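Local coordinates for hypoxanthine-guanine phosphoribosyltransferase (HGPRT) (Schistosoma mansoni, PDB 5IPF), which catalyses the transfer of a phosphoribosyl group from phosphoribosyl pyrophosphate to hypoxanthine or guanine, forming IMP or GMP, probably for purine salvage, at residues D160-G165 / L188-T193; N74-Y79 / R114-P119; P48-C53 / F224-H229. All coordinates share one frame; numbering follows the deposited sequence.

Contact 1. Residues D160-G165 / L188-T193; sequences DIIDTG and LLVKRT. With IMP (inosinic acid), chain E.
Ile161 and Lys191 frame the hypoxanthine of IMP: Ile161 CG2 lies under one face, 3.5 Å from C4, and Lys191 approaches the side of the base that carries O6 and N7. In related enzymes an aromatic residue covers the other face, a part Phe212 probably takes here. Residues 160-165 belong to the PRPP-binding motif of type I phosphoribosyltransferases, and strand 161-162 pairs in parallel with strand 189-191. With CG1 anti to the backbone N (chi1 -175°), Ile161 packs that branch obliquely on Leu189, CG1 to CB 3.6 Å, and keeps CG2 for the base. Lys191 is extended beyond CG. Its CD lies 3.4 Å from Asp163 OD1, and NZ makes a weak hydrogen bond of 3.1 Å to IMP O6. Beyond the strand, the backbone N-H groups of Asp163, Thr164 and Gly165 grip the phosphate, Asp163 and Gly165 sharing O1P while Thr164 N takes O2P at 2.8 Å. At the other end, the ribose O2' donates to Asp160 OD1 over 2.7 Å. Three backbone hydrogen bonds join the two segments, the shortest from Lys191 N to Ile162 O, 2.9 Å.

Contact 2. Residues N74-Y79 / R114-P119; sequences NIVDYY and RGIVLP
Arg114 opens the loop by laying its guanidinium group against the helix residues Val76 and Asp77. Val76 CG1 sits over one face of the group, toward its rim, 4.1 Å from Arg114 NH2. Asp77 is at the edge, where its CB comes within 3.9 Å of Arg114 NH1. The bend of the arginine chain at chi3 (-132°) turns the guanidinium so that a face meets Val76 and an edge meets Asp77. Opposite charges lie near each other here, beyond salt-bridge distance: Asp77 OD2 is 4.2 Å from Arg114 NH2, and the carboxylate and guanidinium planes are turned 53° apart.

Past the turn at Gly115, Ile116 again points toward the helix, and the end of its longer branch meets the same valine methyl, Ile116 CD1 to Val76 CG1 being 4.2 Å. This loop is the return leg of a beta-alpha-beta crossover: it connects helix 97-112 to strand 120-125, which lies parallel to strand 87-92 in the central sheet. Helix 61-81 precedes that unit, and Val76 also packs on Leu107 and Val111 of helix 97-112, so this valine is held between helix and loop.

Val117 turns away from helix 61-81 and, like Pro119 two residues on, packs on Arg49 of the second subunit. Between them Leu118 comes back, its CG anti to the backbone N (chi1 -154°), and spreads its two methyls over the last turn of 74-79. CD2 meets Tyr79 CB at 4.0 Å, Val76 CG1 at 4.2 Å and also the carbonyl O of Val76, while CD1 lies by the backbone, 3.8 Å from Tyr79 O. Pro119, the last residue of the loop, is hydrogen-bonded through its backbone to Ile87.

Contact 3. Residues P48-C53 / F224-H229; sequences PRYDEC and FRDLHH
Two loops of the hood, the small subdomain beside the core sheet of this enzyme family, meet here: loop 48-53 leads into strand 54-59, and loop 224-229 runs into strand 230-233, the antiparallel neighbour of that strand. Tyr50 is the hub. Its ring is sandwiched between Arg49 CG, 3.7 Å above the centre of one face, and the Phe224 ring on the opposite face. The two aromatics form an offset stack, centroids of Tyr50 and Phe224 4.3 Å apart and planes at 21°, so the overlap is partial and is concentrated on the CD1 side of Tyr50 and the CD2-CE2 side of Phe224. Cys53 CB closes on the rim of the phenylalanine, 3.9 Å from Phe224 CZ, and Phe241 meets that ring edge-to-face. A further apolar contact comes from Leu227, whose CD1 is 3.6 Å from Tyr50 CD2.

The hydroxyl of Tyr50 has partners of its own. It donates to the syn lone pair of Asp226 OD1 over 2.7 Å; OD1 lies near the plane of the Tyr50 ring, while the carboxylate stands at 80° to it. Asp226 has CG between its backbone N and carbonyl carbon (chi1 48°), which brings the carboxylate back toward the tyrosine. Phe224 N gives the same hydroxyl a weak bond of 3.2 Å. Arg49 comes across Asp226 at about a right angle and makes a salt bridge from NE to OD2, 3.4 Å, whose hydrogen bond is weak.

Arg49 also packs on Pro119 of the second subunit, and Asp226 on Glu108 of that subunit. Arg225 points away from 48-53 and pairs with Asp219 of the IMP pocket. Such joining of N-terminal and C-terminal chain parts is typical of the hood in hypoxanthine-guanine phosphoribosyltransferases.

Overall arrangement
Only contact 1 touches IMP. Contacts 2 and 3 lie on opposite sides of the chain's centre, their own centres 36 Å apart and their nearest atoms about 19 Å. The centre of contact 1 is 26 Å from that of contact 2 and 21 Å from that of contact 3, with nearest atoms about 9 Å and 8 Å away. Along the chain, contact 3 spans both others, joining an early and a late part of the chain in the hood. Its Arg225 side chain comes about 8 Å from IMP. Contacts 2 and 3 also face neighbouring subunits: Arg49 of one copy packs on Pro119 of another.

Contact 1. Residues D160-G165 / L188-T193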
loop_
_atom_site.group_PDB
_atom_site.type_symbol
_atom_site.label_atom_id
_atom_site.label_comp_id
_atom_site.label_asym_id
_atom_site.label_seq_id
_atom_site.Cartn_x
_atom_site.Cartn_y
_atom_site.Cartn_z
ATOM N N ASP A 160 -3.609 21.600 4.333
ATOM C CA ASP A 160 -4.636 20.578 4.478
ATOM C C ASP A 160 -5.945 20.939 3.776
ATOM O O ASP A 160 -6.506 20.111 3.050
ATOM C CB ASP A 160 -4.873 20.312 5.967
ATOM C CG ASP A 160 -5.153 21.580 6.754
ATOM O OD1 ASP A 160 -4.783 22.676 6.284
ATOM O OD2 ASP A 160 -5.741 21.482 7.852
ATOM N N ILE A 161 -6.449 22.157 3.978
ATOM C CA ILE A 161 -7.734 22.550 3.408
ATOM C C ILE A 161 -7.802 24.070 3.355
ATOM O O ILE A 161 -7.273 24.761 4.231
ATOM C CB ILE A 161 -8.910 21.945 4.220
ATOM C CG1 ILE A 161 -10.251 22.256 3.553
ATOM C CG2 ILE A 161 -8.890 22.444 5.655
ATOM C CD1 ILE A 161 -11.428 21.562 4.197
ATOM N N ILE A 162 -8.450 24.588 2.314
ATOM C CA ILE A 162 -8.668 26.019 2.126
ATOM C C ILE A 162 -10.152 26.305 2.309
ATOM O O ILE A 162 -11.000 25.615 1.726
ATOM C CB ILE A 162 -8.190 26.485 0.739
ATOM C CG1 ILE A 162 -6.701 26.190 0.552
ATOM C CG2 ILE A 162 -8.463 27.970 0.546
ATOM C CD1 ILE A 162 -5.811 26.976 1.474
ATOM N N ASP A 163 -10.469 27.321 3.112
ATOM C CA ASP A 163 -11.856 27.715 3.324
ATOM C C ASP A 163 -12.052 29.183 2.968
ATOM O O ASP A 163 -12.523 29.505 1.873
ATOM C CB ASP A 163 -12.275 27.452 4.773
ATOM C CG ASP A 163 -13.714 27.854 5.050
ATOM O OD1 ASP A 163 -14.511 27.939 4.092
ATOM O OD2 ASP A 163 -14.050 28.075 6.234
ATOM N N THR A 164 -11.696 30.080 3.889
ATOM C CA THR A 164 -11.808 31.507 3.611
ATOM C C THR A 164 -10.642 32.003 2.765
ATOM O O THR A 164 -10.836 32.813 1.853
ATOM C CB THR A 164 -11.887 32.297 4.917
ATOM O OG1 THR A 164 -10.622 32.244 5.589
ATOM C CG2 THR A 164 -12.961 31.714 5.824
ATOM N N GLY A 165 -9.428 31.533 3.053
ATOM C CA GLY A 165 -8.251 31.906 2.295
ATOM C C GLY A 165 -7.290 32.840 2.999
ATOM O O GLY A 165 -6.226 33.131 2.441
ATOM N N LEU A 188 -5.010 19.777 -0.301
ATOM C CA LEU A 188 -5.738 18.529 -0.506
ATOM C C LEU A 188 -7.219 18.790 -0.744
ATOM O O LEU A 188 -7.822 18.219 -1.661
ATOM C CB LEU A 188 -5.541 17.603 0.693
ATOM C CG LEU A 188 -6.359 16.311 0.652
ATOM C CD1 LEU A 188 -5.961 15.460 -0.544
ATOM C CD2 LEU A 188 -6.208 15.533 1.949
ATOM N N LEU A 189 -7.822 19.652 0.069
ATOM C CA LEU A 189 -9.240 19.959 -0.030
ATOM C C LEU A 189 -9.448 21.457 -0.212
ATOM O O LEU A 189 -8.634 22.275 0.226
ATOM C CB LEU A 189 -10.004 19.487 1.214
ATOM C CG LEU A 189 -9.900 18.007 1.584
ATOM C CD1 LEU A 189 -10.828 17.694 2.745
ATOM C CD2 LEU A 189 -10.214 17.129 0.386
ATOM N N VAL A 190 -10.554 21.804 -0.866
ATOM C CA VAL A 190 -10.978 23.188 -1.043
ATOM C C VAL A 190 -12.477 23.254 -0.787
ATOM O O VAL A 190 -13.243 22.476 -1.364
ATOM C CB VAL A 190 -10.642 23.725 -2.448
ATOM C CG1 VAL A 190 -11.519 24.919 -2.788
ATOM C CG2 VAL A 190 -9.175 24.110 -2.527
ATOM N N LYS A 191 -12.892 24.172 0.081
ATOM C CA LYS A 191 -14.302 24.318 0.411
ATOM C C LYS A 191 -15.007 25.184 -0.624
ATOM O O LYS A 191 -14.497 26.236 -1.022
ATOM C CB LYS A 191 -14.467 24.931 1.802
ATOM C CG LYS A 191 -14.643 23.914 2.913
ATOM C CD LYS A 191 -14.864 24.606 4.246
ATOM C CE LYS A 191 -15.207 23.613 5.341
ATOM N NZ LYS A 191 -15.376 24.281 6.663
ATOM N N ARG A 192 -16.181 24.736 -1.059
ATOM C CA ARG A 192 -17.015 25.516 -1.963
ATOM C C ARG A 192 -17.749 26.587 -1.163
ATOM O O ARG A 192 -18.583 26.271 -0.308
ATOM C CB ARG A 192 -18.002 24.607 -2.688
ATOM C CG ARG A 192 -18.304 25.007 -4.120
ATOM C CD ARG A 192 -19.195 23.963 -4.756
ATOM N NE ARG A 192 -18.824 22.629 -4.294
ATOM C CZ ARG A 192 -19.598 21.556 -4.402
ATOM N NH1 ARG A 192 -20.797 21.650 -4.958
ATOM N NH2 ARG A 192 -19.171 20.390 -3.947
ATOM N N THR A 193 -17.432 27.848 -1.434
ATOM C CA THR A 193 -17.979 28.979 -0.703
ATOM C C THR A 193 -18.948 29.746 -1.593
ATOM O O THR A 193 -18.826 29.738 -2.821
ATOM C CB THR A 193 -16.848 29.896 -0.213
ATOM O OG1 THR A 193 -15.940 29.137 0.592
ATOM C CG2 THR A 193 -17.381 31.055 0.618
HETATM P P IMP E . -8.865 29.577 5.909
HETATM O O1P IMP E . -8.466 29.273 4.484
HETATM O O2P IMP E . -10.329 29.531 6.273
HETATM O O3P IMP E . -8.357 30.961 6.237
HETATM O "O5'" IMP E . -8.133 28.521 6.855
HETATM C "C5'" IMP E . -8.864 27.831 7.864
HETATM C "C4'" IMP E . -7.970 27.100 8.839
HETATM O "O4'" IMP E . -8.764 26.134 9.561
HETATM C "C3'" IMP E . -6.819 26.311 8.239
HETATM O "O3'" IMP E . -5.786 26.164 9.213
HETATM C "C2'" IMP E . -7.452 24.948 7.959
HETATM O "O2'" IMP E . -6.549 23.865 8.022
HETATM C "C1'" IMP E . -8.544 24.833 9.037
HETATM N N9 IMP E . -9.824 24.343 8.513
HETATM C C8 IMP E . -10.650 25.032 7.662
HETATM N N7 IMP E . -11.732 24.271 7.394
HETATM C C5 IMP E . -11.615 23.105 8.064
HETATM C C6 IMP E . -12.439 21.988 8.136
HETATM O O6 IMP E . -13.524 21.981 7.555
HETATM N N1 IMP E . -12.059 20.915 8.916
HETATM C C2 IMP E . -10.870 20.959 9.614
HETATM N N3 IMP E . -10.057 22.072 9.536
HETATM C C4 IMP E . -10.421 23.133 8.773
#

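Contact 2. Residues N74-Y79 / R114-P119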
loop_
_atom_site.group_PDB
_atom_site.type_symbol
_atom_site.label_atom_id
_atom_site.label_comp_id
_atom_site.label_asym_id
_atom_site.label_seq_id
_atom_site.Cartn_x
_atom_site.Cartn_y
_atom_site.Cartn_z
ATOM N N ASN A 74 1.189 15.478 -12.020
ATOM C CA ASN A 74 1.030 16.869 -12.446
ATOM C C ASN A 74 2.123 17.761 -11.863
ATOM O O ASN A 74 2.738 18.563 -12.579
ATOM C CB ASN A 74 -0.351 17.385 -12.041
ATOM C CG ASN A 74 -1.477 16.659 -12.747
ATOM O OD1 ASN A 74 -1.254 16.149 -13.863
ATOM N ND2 ASN A 74 -2.590 16.607 -12.184
ATOM N N ILE A 75 2.371 17.642 -10.558
ATOM C CA ILE A 75 3.394 18.467 -9.918
ATOM C C ILE A 75 4.764 18.183 -10.527
ATOM O O ILE A 75 5.532 19.105 -10.840
ATOM C CB ILE A 75 3.389 18.236 -8.397
ATOM C CG1 ILE A 75 2.024 18.592 -7.807
ATOM C CG2 ILE A 75 4.478 19.050 -7.729
ATOM C CD1 ILE A 75 1.898 18.266 -6.333
ATOM N N VAL A 76 5.082 16.900 -10.724
ATOM C CA VAL A 76 6.410 16.539 -11.212
ATOM C C VAL A 76 6.643 17.106 -12.605
ATOM O O VAL A 76 7.652 17.776 -12.856
ATOM C CB VAL A 76 6.608 15.015 -11.177
ATOM C CG1 VAL A 76 7.797 14.620 -12.042
ATOM C CG2 VAL A 76 6.832 14.557 -9.754
ATOM N N ASP A 77 5.712 16.863 -13.534
ATOM C CA ASP A 77 5.964 17.345 -14.889
ATOM C C ASP A 77 5.810 18.860 -15.010
ATOM O O ASP A 77 6.350 19.444 -15.958
ATOM C CB ASP A 77 5.081 16.622 -15.915
ATOM C CG ASP A 77 3.616 16.633 -15.557
ATOM O OD1 ASP A 77 3.130 17.657 -15.041
ATOM O OD2 ASP A 77 2.943 15.610 -15.808
ATOM N N TYR A 78 5.118 19.516 -14.073
ATOM C CA TYR A 78 5.195 20.973 -14.024
ATOM C C TYR A 78 6.607 21.425 -13.670
ATOM O O TYR A 78 7.228 22.206 -14.401
ATOM C CB TYR A 78 4.194 21.551 -13.023
ATOM C CG TYR A 78 4.397 23.041 -12.826
ATOM C CD1 TYR A 78 3.862 23.957 -13.722
ATOM C CD2 TYR A 78 5.150 23.529 -11.763
ATOM C CE1 TYR A 78 4.058 25.319 -13.559
ATOM C CE2 TYR A 78 5.354 24.886 -11.595
ATOM C CZ TYR A 78 4.805 25.778 -12.493
ATOM O OH TYR A 78 5.004 27.131 -12.324
ATOM N N TYR A 79 7.128 20.944 -12.538
ATOM C CA TYR A 79 8.460 21.357 -12.106
ATOM C C TYR A 79 9.568 20.844 -13.014
ATOM O O TYR A 79 10.714 21.278 -12.863
ATOM C CB TYR A 79 8.714 20.902 -10.669
ATOM C CG TYR A 79 8.023 21.760 -9.636
ATOM C CD1 TYR A 79 8.615 22.927 -9.169
ATOM C CD2 TYR A 79 6.779 21.409 -9.133
ATOM C CE1 TYR A 79 7.986 23.718 -8.227
ATOM C CE2 TYR A 79 6.142 22.194 -8.190
ATOM C CZ TYR A 79 6.751 23.345 -7.739
ATOM O OH TYR A 79 6.121 24.129 -6.801
ATOM N N ARG A 114 10.443 7.330 -13.845
ATOM C CA ARG A 114 10.693 8.092 -15.060
ATOM C C ARG A 114 12.159 8.410 -15.302
ATOM O O ARG A 114 12.473 9.075 -16.296
ATOM C CB ARG A 114 9.911 9.411 -15.039
ATOM C CG ARG A 114 8.396 9.259 -15.072
ATOM C CD ARG A 114 7.731 10.526 -15.595
ATOM N NE ARG A 114 6.617 10.957 -14.756
ATOM C CZ ARG A 114 6.023 12.142 -14.860
ATOM N NH1 ARG A 114 6.439 13.017 -15.766
ATOM N NH2 ARG A 114 5.017 12.457 -14.056
ATOM N N GLY A 115 13.064 7.971 -14.430
ATOM C CA GLY A 115 14.443 8.400 -14.533
ATOM C C GLY A 115 14.682 9.882 -14.330
ATOM O O GLY A 115 15.809 10.341 -14.526
ATOM N N ILE A 116 13.663 10.650 -13.938
ATOM C CA ILE A 116 13.821 12.093 -13.768
ATOM C C ILE A 116 14.632 12.386 -12.511
ATOM O O ILE A 116 14.485 11.712 -11.484
ATOM C CB ILE A 116 12.439 12.775 -13.716
ATOM C CG1 ILE A 116 11.733 12.620 -15.066
ATOM C CG2 ILE A 116 12.543 14.256 -13.294
ATOM C CD1 ILE A 116 10.294 13.069 -15.060
ATOM N N VAL A 117 15.496 13.396 -12.581
ATOM C CA VAL A 117 16.195 13.904 -11.405
ATOM C C VAL A 117 15.518 15.210 -11.007
ATOM O O VAL A 117 15.679 16.239 -11.672
ATOM C CB VAL A 117 17.699 14.097 -11.655
ATOM C CG1 VAL A 117 18.404 14.508 -10.357
ATOM C CG2 VAL A 117 18.316 12.825 -12.198
ATOM N N LEU A 118 14.744 15.168 -9.922
ATOM C CA LEU A 118 14.027 16.333 -9.408
ATOM C C LEU A 118 14.302 16.416 -7.914
ATOM O O LEU A 118 13.608 15.783 -7.106
ATOM C CB LEU A 118 12.529 16.235 -9.695
ATOM C CG LEU A 118 11.752 17.549 -9.788
ATOM C CD1 LEU A 118 12.233 18.374 -10.974
ATOM C CD2 LEU A 118 10.259 17.277 -9.893
ATOM N N PRO A 119 15.315 17.182 -7.507
ATOM C CA PRO A 119 15.694 17.222 -6.086
ATOM C C PRO A 119 14.661 17.960 -5.245
ATOM O O PRO A 119 14.419 19.158 -5.429
ATOM C CB PRO A 119 17.043 17.947 -6.096
ATOM C CG PRO A 119 17.056 18.714 -7.351
ATOM C CD PRO A 119 16.239 17.957 -8.351
#

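Contact 3. Residues P48-C53 / F224-H229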
loop_
_atom_site.group_PDB
_atom_site.type_symbol
_atom_site.label_atom_id
_atom_site.label_comp_id
_atom_site.label_asym_id
_atom_site.label_seq_id
_atom_site.Cartn_x
_atom_site.Cartn_y
_atom_site.Cartn_z
ATOM N N PRO A 48 -12.731 3.101 16.690
ATOM C CA PRO A 48 -13.954 2.809 17.456
ATOM C C PRO A 48 -14.342 3.891 18.451
ATOM O O PRO A 48 -15.494 3.903 18.904
ATOM C CB PRO A 48 -13.613 1.495 18.172
ATOM C CG PRO A 48 -12.479 0.906 17.384
ATOM C CD PRO A 48 -11.696 2.072 16.874
ATOM N N ARG A 49 -13.428 4.799 18.809
ATOM C CA ARG A 49 -13.762 5.825 19.792
ATOM C C ARG A 49 -14.683 6.888 19.209
ATOM O O ARG A 49 -15.494 7.469 19.939
ATOM C CB ARG A 49 -12.484 6.457 20.350
ATOM C CG ARG A 49 -11.707 7.328 19.374
ATOM C CD ARG A 49 -10.299 7.584 19.895
ATOM N NE ARG A 49 -9.824 8.934 19.609
ATOM C CZ ARG A 49 -9.875 9.943 20.473
ATOM N NH1 ARG A 49 -10.382 9.755 21.684
ATOM N NH2 ARG A 49 -9.418 11.139 20.130
ATOM N N TYR A 50 -14.584 7.153 17.904
ATOM C CA TYR A 50 -15.486 8.072 17.222
ATOM C C TYR A 50 -16.705 7.364 16.642
ATOM O O TYR A 50 -17.247 7.810 15.621
ATOM C CB TYR A 50 -14.745 8.824 16.116
ATOM C CG TYR A 50 -13.435 9.451 16.536
ATOM C CD1 TYR A 50 -13.386 10.403 17.545
ATOM C CD2 TYR A 50 -12.246 9.106 15.904
ATOM C CE1 TYR A 50 -12.190 10.984 17.923
ATOM C CE2 TYR A 50 -11.045 9.681 16.274
ATOM C CZ TYR A 50 -11.023 10.619 17.283
ATOM O OH TYR A 50 -9.829 11.193 17.655
ATOM N N ASP A 51 -17.150 6.272 17.268
ATOM C CA ASP A 51 -18.207 5.454 16.680
ATOM C C ASP A 51 -19.508 6.233 16.540
ATOM O O ASP A 51 -20.194 6.129 15.517
ATOM C CB ASP A 51 -18.421 4.193 17.518
ATOM N N GLU A 52 -19.858 7.028 17.549
ATOM C CA GLU A 52 -21.105 7.780 17.547
ATOM C C GLU A 52 -20.912 9.253 17.205
ATOM O O GLU A 52 -21.865 10.031 17.309
ATOM C CB GLU A 52 -21.799 7.646 18.905
ATOM N N CYS A 53 -19.712 9.651 16.786
ATOM C CA CYS A 53 -19.403 11.054 16.547
ATOM C C CYS A 53 -19.319 11.415 15.070
ATOM O O CYS A 53 -19.111 12.588 14.748
ATOM C CB CYS A 53 -18.087 11.426 17.238
ATOM S SG CYS A 53 -18.104 11.235 19.033
ATOM N N PHE A 224 -9.846 14.093 16.366
ATOM C CA PHE A 224 -10.165 13.389 15.122
ATOM C C PHE A 224 -8.981 13.294 14.164
ATOM O O PHE A 224 -9.172 13.048 12.971
ATOM C CB PHE A 224 -11.360 14.021 14.389
ATOM C CG PHE A 224 -12.663 13.913 15.135
ATOM C CD1 PHE A 224 -13.026 14.875 16.060
ATOM C CD2 PHE A 224 -13.530 12.858 14.899
ATOM C CE1 PHE A 224 -14.222 14.785 16.744
ATOM C CE2 PHE A 224 -14.731 12.762 15.580
ATOM C CZ PHE A 224 -15.076 13.727 16.505
ATOM N N ARG A 225 -7.751 13.475 14.647
ATOM C CA ARG A 225 -6.602 13.377 13.752
ATOM C C ARG A 225 -6.254 11.927 13.436
ATOM O O ARG A 225 -5.870 11.613 12.304
ATOM C CB ARG A 225 -5.398 14.101 14.353
ATOM C CG ARG A 225 -5.525 15.614 14.339
ATOM C CD ARG A 225 -4.162 16.278 14.379
ATOM N NE ARG A 225 -4.253 17.730 14.268
ATOM C CZ ARG A 225 -4.246 18.560 15.306
ATOM N NH1 ARG A 225 -4.148 18.080 16.539
ATOM N NH2 ARG A 225 -4.334 19.869 15.111
ATOM N N ASP A 226 -6.389 11.034 14.412
ATOM C CA ASP A 226 -6.105 9.620 14.196
ATOM C C ASP A 226 -7.179 8.914 13.373
ATOM O O ASP A 226 -7.100 7.691 13.192
ATOM C CB ASP A 226 -5.928 8.913 15.539
ATOM C CG ASP A 226 -7.038 9.233 16.517
ATOM O OD1 ASP A 226 -7.654 10.312 16.383
ATOM O OD2 ASP A 226 -7.291 8.411 17.423
ATOM N N LEU A 227 -8.180 9.628 12.871
ATOM C CA LEU A 227 -9.152 9.025 11.975
ATOM C C LEU A 227 -8.520 8.761 10.613
ATOM O O LEU A 227 -7.692 9.535 10.125
ATOM C CB LEU A 227 -10.372 9.931 11.824
ATOM C CG LEU A 227 -11.672 9.271 11.372
ATOM C CD1 LEU A 227 -12.126 8.217 12.372
ATOM C CD2 LEU A 227 -12.740 10.327 11.188
ATOM N N HIS A 228 -8.932 7.656 9.992
ATOM C CA HIS A 228 -8.328 7.178 8.753
ATOM C C HIS A 228 -8.873 7.875 7.512
ATOM O O HIS A 228 -8.118 8.143 6.571
ATOM C CB HIS A 228 -8.537 5.666 8.614
ATOM C CG HIS A 228 -7.604 5.020 7.640
ATOM N ND1 HIS A 228 -8.038 4.212 6.610
ATOM C CD2 HIS A 228 -6.256 5.074 7.535
ATOM C CE1 HIS A 228 -6.996 3.791 5.917
ATOM N NE2 HIS A 228 -5.903 4.300 6.456
ATOM N N HIS A 229 -10.166 8.167 7.479
ATOM C CA HIS A 229 -10.799 8.763 6.312
ATOM C C HIS A 229 -11.229 10.192 6.610
ATOM O O HIS A 229 -11.219 10.651 7.756
ATOM C CB HIS A 229 -12.005 7.930 5.869
ATOM C CG HIS A 229 -11.795 6.455 5.992
ATOM N ND1 HIS A 229 -11.214 5.700 4.998
ATOM C CD2 HIS A 229 -12.093 5.595 6.994
ATOM C CE1 HIS A 229 -11.161 4.436 5.383
ATOM N NE2 HIS A 229 -11.689 4.345 6.589
#